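Long-range contacts in glycosyl hydrolase family 2, TIM barrel domain protein (Faecalibacterium prausnitzii A2-165, PDB 6ED2), which probably hydrolyses beta-glucuronides, as a gut-bacterial beta-glucuronidase of glycosyl hydrolase family 2: residues Arg265-His270 / Gly371-Asp376; Ser312-Arg317 / Gly348-Arg353; Arg317-His322 / Lys617-Leu622. One frame throughout, in Å; residues are numbered along the deposited sequence.

Contact 1: Arg265-His270 / Gly371-Asp376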
# COMPACT_ATOMS: atom_id res chain seq x y z
N ARG A 265 -49.19 8.14 4.60
CA ARG A 265 -47.89 8.38 3.98
C ARG A 265 -47.12 7.07 3.98
O ARG A 265 -46.77 6.54 5.05
CB ARG A 265 -47.13 9.49 4.71
CG ARG A 265 -47.97 10.74 4.91
CD ARG A 265 -47.12 11.90 5.37
NE ARG A 265 -46.06 12.20 4.42
CZ ARG A 265 -45.23 13.24 4.53
NH1 ARG A 265 -45.35 14.07 5.56
NH2 ARG A 265 -44.29 13.43 3.62
N LEU A 266 -46.88 6.54 2.80
CA LEU A 266 -46.32 5.20 2.66
C LEU A 266 -44.81 5.22 2.83
O LEU A 266 -44.12 6.17 2.45
CB LEU A 266 -46.69 4.62 1.30
CG LEU A 266 -48.18 4.44 1.03
CD1 LEU A 266 -48.39 3.67 -0.27
CD2 LEU A 266 -48.88 3.74 2.20
N TRP A 267 -44.30 4.14 3.41
CA TRP A 267 -42.87 3.89 3.49
C TRP A 267 -42.38 3.37 2.14
O TRP A 267 -42.95 2.44 1.57
CB TRP A 267 -42.62 2.87 4.60
CG TRP A 267 -41.21 2.60 4.96
CD1 TRP A 267 -40.53 3.07 6.05
CD2 TRP A 267 -40.31 1.72 4.27
NE1 TRP A 267 -39.25 2.56 6.08
CE2 TRP A 267 -39.09 1.73 4.99
CE3 TRP A 267 -40.41 0.94 3.12
CZ2 TRP A 267 -37.99 0.98 4.58
CZ3 TRP A 267 -39.32 0.19 2.72
CH2 TRP A 267 -38.12 0.22 3.45
N ASN A 268 -41.32 3.99 1.62
CA ASN A 268 -40.81 3.67 0.29
C ASN A 268 -39.29 3.61 0.28
O ASN A 268 -38.62 4.16 1.16
CB ASN A 268 -41.28 4.71 -0.73
CG ASN A 268 -42.33 4.17 -1.63
OD1 ASN A 268 -42.09 3.21 -2.40
ND2 ASN A 268 -43.53 4.75 -1.56
N VAL A 269 -38.75 2.93 -0.74
CA VAL A 269 -37.30 2.83 -0.90
C VAL A 269 -36.71 4.23 -0.97
O VAL A 269 -37.15 5.07 -1.77
CB VAL A 269 -36.96 2.02 -2.16
CG1 VAL A 269 -35.57 2.41 -2.69
CG2 VAL A 269 -36.99 0.57 -1.87
N HIS A 270 -35.71 4.50 -0.13
CA HIS A 270 -35.05 5.80 -0.04
C HIS A 270 -36.03 6.93 0.27
O HIS A 270 -35.68 8.11 0.14
CB HIS A 270 -34.25 6.12 -1.31
CG HIS A 270 -33.15 5.15 -1.60
ND1 HIS A 270 -32.81 4.77 -2.88
CD2 HIS A 270 -32.31 4.47 -0.78
CE1 HIS A 270 -31.81 3.91 -2.84
NE2 HIS A 270 -31.48 3.72 -1.57
N GLY A 371 -35.07 3.99 4.58
CA GLY A 371 -35.77 3.37 3.46
C GLY A 371 -34.93 2.38 2.69
O GLY A 371 -34.84 2.46 1.46
N PHE A 372 -34.31 1.44 3.39
CA PHE A 372 -33.54 0.36 2.79
C PHE A 372 -34.29 -0.95 2.95
O PHE A 372 -35.01 -1.15 3.94
CB PHE A 372 -32.15 0.24 3.42
CG PHE A 372 -31.11 1.11 2.77
CD1 PHE A 372 -30.98 2.44 3.11
CD2 PHE A 372 -30.25 0.58 1.81
CE1 PHE A 372 -30.02 3.24 2.50
CE2 PHE A 372 -29.29 1.38 1.19
CZ PHE A 372 -29.17 2.71 1.54
N LEU A 373 -34.15 -1.83 1.96
CA LEU A 373 -34.77 -3.15 1.99
C LEU A 373 -33.77 -4.17 2.52
O LEU A 373 -32.60 -4.17 2.12
CB LEU A 373 -35.22 -3.56 0.58
CG LEU A 373 -36.07 -2.55 -0.18
CD1 LEU A 373 -36.39 -3.04 -1.59
CD2 LEU A 373 -37.36 -2.29 0.60
N ILE A 374 -34.25 -5.05 3.39
CA ILE A 374 -33.41 -6.05 4.05
C ILE A 374 -33.94 -7.44 3.73
O ILE A 374 -35.13 -7.72 3.91
CB ILE A 374 -33.38 -5.85 5.57
CG1 ILE A 374 -32.72 -4.51 5.93
CG2 ILE A 374 -32.70 -7.04 6.26
CD1 ILE A 374 -32.52 -4.34 7.42
N ILE A 375 -33.04 -8.33 3.30
CA ILE A 375 -33.26 -9.76 3.32
C ILE A 375 -32.66 -10.31 4.61
O ILE A 375 -31.44 -10.28 4.78
CB ILE A 375 -32.67 -10.45 2.09
CG1 ILE A 375 -33.25 -9.83 0.81
CG2 ILE A 375 -32.94 -11.94 2.15
CD1 ILE A 375 -32.66 -10.39 -0.47
N ASP A 376 -33.51 -10.82 5.49
CA ASP A 376 -33.12 -11.20 6.85
C ASP A 376 -32.73 -12.67 6.86
O ASP A 376 -33.52 -13.53 6.45
CB ASP A 376 -34.29 -10.95 7.80
CG ASP A 376 -33.85 -10.63 9.24
OD1 ASP A 376 -32.64 -10.69 9.58
OD2 ASP A 376 -34.77 -10.32 10.04
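Swung with CG anti to the backbone nitrogen (chi1 -172°), the indole of Trp267 lies against Gly371, while His270, its CG anti to the carbonyl carbon (chi1 -61°), presents its ring to Phe372. Trp267 CZ2 lies 3.4 Å from Gly371 CA, while the ring edge at CH2 meets Phe372 O. A methyl of Leu373, CD2, reaches the same edge, and Val269 CG2 packs 3.7 Å from Leu373 CG, the two branched side chains crossing at about a right angle. Gly371 suits its place twice over, since its phi is positive and a beta carbon would collide with His270 N and Asn268 O. Gly371 O accepts from His270 N at 2.7 Å, an almost straight bond on a lone pair in the carbonyl plane. Past this bond, the edge of the imidazole meets the face of Phe372 in a T-shaped pair, where His270 NE2 lies 4.0 Å from Phe372 CZ; NE2 itself donates to Ala349 O, as Trp267 NE1 does to Asp368 O. This is a domain junction typical of family 2 hydrolases, where a loop of the immunoglobulin-like sandwich rests on a helix-to-strand turn of the TIM barrel.

Contact 2: Ser312-Arg317 / Gly348-Arg353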
# COMPACT_ATOMS: atom_id res chain seq x y z
N SER A 312 -45.49 -1.46 -6.75
CA SER A 312 -44.58 -1.09 -7.83
C SER A 312 -43.32 -1.95 -7.80
O SER A 312 -42.78 -2.23 -6.72
CB SER A 312 -44.18 0.39 -7.75
OG SER A 312 -45.12 1.19 -8.43
N PRO A 313 -42.81 -2.36 -8.96
CA PRO A 313 -41.65 -3.26 -8.98
C PRO A 313 -40.37 -2.54 -8.58
O PRO A 313 -40.17 -1.36 -8.88
CB PRO A 313 -41.59 -3.74 -10.43
CG PRO A 313 -42.29 -2.66 -11.21
CD PRO A 313 -43.34 -2.09 -10.31
N VAL A 314 -39.49 -3.27 -7.88
CA VAL A 314 -38.19 -2.76 -7.46
C VAL A 314 -37.12 -3.75 -7.90
O VAL A 314 -37.22 -4.94 -7.60
CB VAL A 314 -38.09 -2.55 -5.94
CG1 VAL A 314 -36.68 -2.08 -5.58
CG2 VAL A 314 -39.10 -1.54 -5.47
N TYR A 315 -36.11 -3.25 -8.60
CA TYR A 315 -34.93 -4.04 -8.92
C TYR A 315 -33.94 -3.89 -7.78
O TYR A 315 -33.46 -2.78 -7.51
CB TYR A 315 -34.32 -3.61 -10.26
CG TYR A 315 -33.12 -4.43 -10.64
CD1 TYR A 315 -33.26 -5.62 -11.36
CD2 TYR A 315 -31.84 -4.04 -10.25
CE1 TYR A 315 -32.14 -6.41 -11.69
CE2 TYR A 315 -30.72 -4.81 -10.58
CZ TYR A 315 -30.88 -5.99 -11.29
OH TYR A 315 -29.76 -6.73 -11.61
N LEU A 316 -33.65 -4.99 -7.08
CA LEU A 316 -32.83 -4.93 -5.88
C LEU A 316 -31.37 -4.74 -6.27
O LEU A 316 -30.86 -5.42 -7.18
CB LEU A 316 -33.00 -6.21 -5.05
CG LEU A 316 -34.42 -6.74 -4.74
CD1 LEU A 316 -34.39 -8.02 -3.88
CD2 LEU A 316 -35.30 -5.69 -4.07
N ARG A 317 -30.69 -3.82 -5.59
CA ARG A 317 -29.26 -3.59 -5.78
C ARG A 317 -28.65 -3.26 -4.43
O ARG A 317 -29.22 -2.47 -3.66
CB ARG A 317 -28.98 -2.46 -6.79
CG ARG A 317 -29.38 -1.07 -6.30
CD ARG A 317 -29.82 -0.18 -7.45
NE ARG A 317 -31.12 -0.59 -7.96
CZ ARG A 317 -31.79 0.04 -8.93
NH1 ARG A 317 -31.27 1.12 -9.50
NH2 ARG A 317 -32.97 -0.42 -9.32
N GLY A 348 -25.96 4.24 -4.13
CA GLY A 348 -27.20 3.92 -4.82
C GLY A 348 -27.79 2.56 -4.50
O GLY A 348 -28.69 2.11 -5.22
N ALA A 349 -27.30 1.89 -3.46
CA ALA A 349 -27.90 0.65 -3.02
C ALA A 349 -29.31 0.89 -2.49
O ALA A 349 -29.62 1.95 -1.95
CB ALA A 349 -27.02 -0.01 -1.95
N ASN A 350 -30.19 -0.09 -2.67
CA ASN A 350 -31.49 -0.04 -1.99
C ASN A 350 -31.75 -1.27 -1.13
O ASN A 350 -32.84 -1.40 -0.57
CB ASN A 350 -32.63 0.16 -3.00
CG ASN A 350 -32.75 -1.00 -4.01
OD1 ASN A 350 -32.31 -2.12 -3.75
ND2 ASN A 350 -33.33 -0.71 -5.17
N CYS A 351 -30.76 -2.14 -0.96
CA CYS A 351 -31.05 -3.45 -0.39
C CYS A 351 -29.78 -4.08 0.16
O CYS A 351 -28.71 -3.93 -0.43
CB CYS A 351 -31.69 -4.37 -1.44
SG CYS A 351 -32.10 -6.03 -0.81
N PHE A 352 -29.91 -4.81 1.26
CA PHE A 352 -28.81 -5.70 1.66
C PHE A 352 -29.35 -6.93 2.37
O PHE A 352 -30.47 -6.93 2.89
CB PHE A 352 -27.76 -5.00 2.56
CG PHE A 352 -28.31 -4.44 3.85
CD1 PHE A 352 -28.36 -5.22 5.00
CD2 PHE A 352 -28.72 -3.12 3.93
CE1 PHE A 352 -28.84 -4.68 6.20
CE2 PHE A 352 -29.20 -2.58 5.13
CZ PHE A 352 -29.27 -3.38 6.26
N ARG A 353 -28.52 -7.96 2.40
CA ARG A 353 -28.83 -9.21 3.07
C ARG A 353 -28.00 -9.29 4.35
O ARG A 353 -26.83 -8.89 4.35
CB ARG A 353 -28.51 -10.41 2.15
CG ARG A 353 -28.56 -11.79 2.81
CD ARG A 353 -28.36 -12.95 1.80
NE ARG A 353 -27.06 -12.89 1.13
CZ ARG A 353 -26.09 -13.77 1.31
NH1 ARG A 353 -26.27 -14.80 2.13
NH2 ARG A 353 -24.93 -13.64 0.67
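Arg317 and Ala349 bring their CA atoms within 5.2 Å where 314-317 and 348-351 run 104° apart, and Asn350 N seals the approach with a hydrogen bond to Arg317 O of 2.8 Å. Asn350 then uses its side chain like a peptide group. Asn350 ND2 gives a nearly straight bond of 3.1 Å to Tyr315 O, while Asn350 OD1 accepts from Arg317 N at 3.0 Å, the donor standing above the carbonyl plane. Asparagine fits, offering donor and acceptor side by side. Arg317 folds back on its own strand: with CG between backbone N and carbonyl carbon (chi1 68°) and further bends along the chain, NE and NH2 both grip Tyr315 O, which therefore has three donors. Arg317 CD passes 3.4 Å from Gly348 O, and NH1 serves the carbonyls of Trp619 and Leu622. A leucine in place of Arg317 would probably cost Tyr315 O two of these three donors and leave the Trp619 and Leu622 carbonyls without their shared one. Gly348 closes helix 334-347 with a Schellman motif, so the contact completes a beta-alpha-beta unit; Leu373 of strand 373-377 packs on Val314, Leu316 and Cys351, and strand 574-580 pairs with Leu316.

Contact 3: Arg317-His322 / Lys617-Leu622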
# COMPACT_ATOMS: atom_id res chain seq x y z
N ARG A 317 -30.69 -3.82 -5.59
CA ARG A 317 -29.26 -3.59 -5.78
C ARG A 317 -28.65 -3.26 -4.43
O ARG A 317 -29.22 -2.47 -3.66
CB ARG A 317 -28.98 -2.46 -6.79
CG ARG A 317 -29.38 -1.07 -6.30
CD ARG A 317 -29.82 -0.18 -7.45
NE ARG A 317 -31.12 -0.59 -7.96
CZ ARG A 317 -31.79 0.04 -8.93
NH1 ARG A 317 -31.27 1.12 -9.50
NH2 ARG A 317 -32.97 -0.42 -9.32
N GLY A 318 -27.51 -3.87 -4.13
CA GLY A 318 -26.88 -3.66 -2.85
C GLY A 318 -25.87 -4.73 -2.50
O GLY A 318 -25.09 -5.15 -3.36
N PHE A 319 -25.90 -5.20 -1.26
CA PHE A 319 -24.75 -5.92 -0.73
C PHE A 319 -25.17 -7.12 0.09
O PHE A 319 -26.23 -7.13 0.73
CB PHE A 319 -23.87 -5.02 0.16
CG PHE A 319 -23.44 -3.76 -0.49
CD1 PHE A 319 -22.31 -3.73 -1.30
CD2 PHE A 319 -24.17 -2.58 -0.29
CE1 PHE A 319 -21.90 -2.55 -1.91
CE2 PHE A 319 -23.78 -1.39 -0.91
CZ PHE A 319 -22.65 -1.37 -1.71
N GLY A 320 -24.30 -8.13 0.10
CA GLY A 320 -24.13 -8.92 1.30
C GLY A 320 -23.18 -8.17 2.23
O GLY A 320 -22.15 -7.63 1.81
N ARG A 321 -23.54 -8.13 3.51
CA ARG A 321 -22.80 -7.40 4.51
C ARG A 321 -22.16 -8.36 5.51
O ARG A 321 -22.19 -9.59 5.36
CB ARG A 321 -23.73 -6.41 5.20
CG ARG A 321 -24.13 -5.22 4.32
CD ARG A 321 -24.94 -4.20 5.12
NE ARG A 321 -24.16 -3.79 6.28
CZ ARG A 321 -23.32 -2.77 6.29
NH1 ARG A 321 -23.19 -2.02 5.20
NH2 ARG A 321 -22.61 -2.51 7.38
N HIS A 322 -21.56 -7.77 6.54
CA HIS A 322 -21.13 -8.48 7.73
C HIS A 322 -21.21 -7.49 8.88
O HIS A 322 -21.12 -6.27 8.68
CB HIS A 322 -19.70 -9.04 7.61
CG HIS A 322 -19.65 -10.52 7.32
ND1 HIS A 322 -20.21 -11.47 8.16
CD2 HIS A 322 -19.09 -11.21 6.29
CE1 HIS A 322 -20.01 -12.67 7.65
NE2 HIS A 322 -19.33 -12.54 6.52
N LYS A 617 -22.17 4.50 -10.47
CA LYS A 617 -22.68 4.92 -11.77
C LYS A 617 -23.78 3.98 -12.25
O LYS A 617 -24.82 4.44 -12.74
CB LYS A 617 -21.55 4.98 -12.79
CG LYS A 617 -22.06 5.29 -14.21
CD LYS A 617 -20.91 5.61 -15.18
CE LYS A 617 -21.32 5.53 -16.66
NZ LYS A 617 -20.14 5.33 -17.56
N ARG A 618 -23.59 2.67 -12.09
CA ARG A 618 -24.60 1.73 -12.54
C ARG A 618 -25.88 1.84 -11.72
O ARG A 618 -26.98 2.00 -12.27
CB ARG A 618 -24.05 0.30 -12.49
CG ARG A 618 -25.08 -0.78 -12.84
CD ARG A 618 -24.42 -2.17 -12.86
NE ARG A 618 -25.41 -3.24 -12.83
CZ ARG A 618 -26.01 -3.74 -13.92
NH1 ARG A 618 -25.71 -3.26 -15.12
NH2 ARG A 618 -26.91 -4.71 -13.80
N TRP A 619 -25.76 1.79 -10.39
CA TRP A 619 -26.94 1.66 -9.54
C TRP A 619 -27.78 2.93 -9.53
O TRP A 619 -29.00 2.86 -9.39
CB TRP A 619 -26.52 1.29 -8.12
CG TRP A 619 -26.18 -0.15 -7.97
CD1 TRP A 619 -26.39 -1.15 -8.88
CD2 TRP A 619 -25.56 -0.77 -6.84
NE1 TRP A 619 -25.94 -2.36 -8.39
CE2 TRP A 619 -25.43 -2.15 -7.13
CE3 TRP A 619 -25.10 -0.30 -5.60
CZ2 TRP A 619 -24.87 -3.05 -6.23
CZ3 TRP A 619 -24.54 -1.19 -4.72
CH2 TRP A 619 -24.42 -2.56 -5.04
N THR A 620 -27.15 4.10 -9.66
CA THR A 620 -27.89 5.36 -9.74
C THR A 620 -28.38 5.64 -11.15
O THR A 620 -29.23 6.52 -11.32
CB THR A 620 -27.03 6.54 -9.27
OG1 THR A 620 -25.93 6.73 -10.17
CG2 THR A 620 -26.50 6.31 -7.84
N THR A 621 -27.88 4.93 -12.15
CA THR A 621 -28.40 5.05 -13.51
C THR A 621 -29.55 4.09 -13.78
O THR A 621 -30.52 4.47 -14.45
CB THR A 621 -27.26 4.81 -14.51
OG1 THR A 621 -26.31 5.86 -14.39
CG2 THR A 621 -27.79 4.77 -15.93
N LEU A 622 -29.49 2.86 -13.28
CA LEU A 622 -30.61 1.93 -13.45
C LEU A 622 -31.86 2.50 -12.79
O LEU A 622 -31.82 2.90 -11.62
CB LEU A 622 -30.29 0.57 -12.84
CG LEU A 622 -29.13 -0.23 -13.45
CD1 LEU A 622 -28.93 -1.53 -12.69
CD2 LEU A 622 -29.41 -0.50 -14.93
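Trp619 turns one indole face to Arg317 CB and Gly318 N, packing the last helix of the TIM barrel, 610-621, on its first strand. Arg317 CB sits over the Trp619 five-membered ring, 3.5 Å from its centroid and only 11° off the normal, a CH-pi contact. Gly318 N follows over the same face, and Gly318 O comes within 3.2 Å of Trp619 CH2. The edge of the Trp619 six-membered ring points at the face of Phe319 in a T-shaped pair, with CH2 over that face and Trp619 CZ3 3.6 Å from Phe319 CZ. A broad indole suits this site, since one side chain spans three consecutive strand residues. Gly318 has backbone angles at which a beta carbon would jam against the carbonyl of Arg317. At the helix end NH1 of Arg317 donates to two carbonyls, Trp619 O at 2.9 Å on a lone pair and Leu622 O at 2.8 Å from above the carbonyl plane. The positive charge probably suits the partly negative C-terminus of the helix. Farther out, Glu577 fixes the indole by accepting from NE1, and Ile347 of helix 334-347 packs on the same tryptophan. Strand and helix segments run at 133°, their axes 9.8 Å apart. Across that gap, Arg317 NH1 holds both Trp619 O and Leu622 O near the guanidinium plane.

How the contacts relate
From the N terminus, residues 265-270 come first, in a loop of the immunoglobulin-like domain that precedes the barrel, and contact 1 closes a long loop when the chain reaches 371-376. Inside that loop lies contact 2, where the first barrel strand meets 348-353 after a single helix. Contact 3 starts on the same strand but waits almost 300 residues for the final helix, so it crosses both others. Contacts 2 and 3 share Arg317, and Phe319 continues the pairing with the backbone of Cys351 and Arg353. Contact 1 joins contact 2 through His270 with Ala349 and Leu373 with Asn350. Together they tie the immunoglobulin-like domain, neighbouring barrel strands and the closing helix.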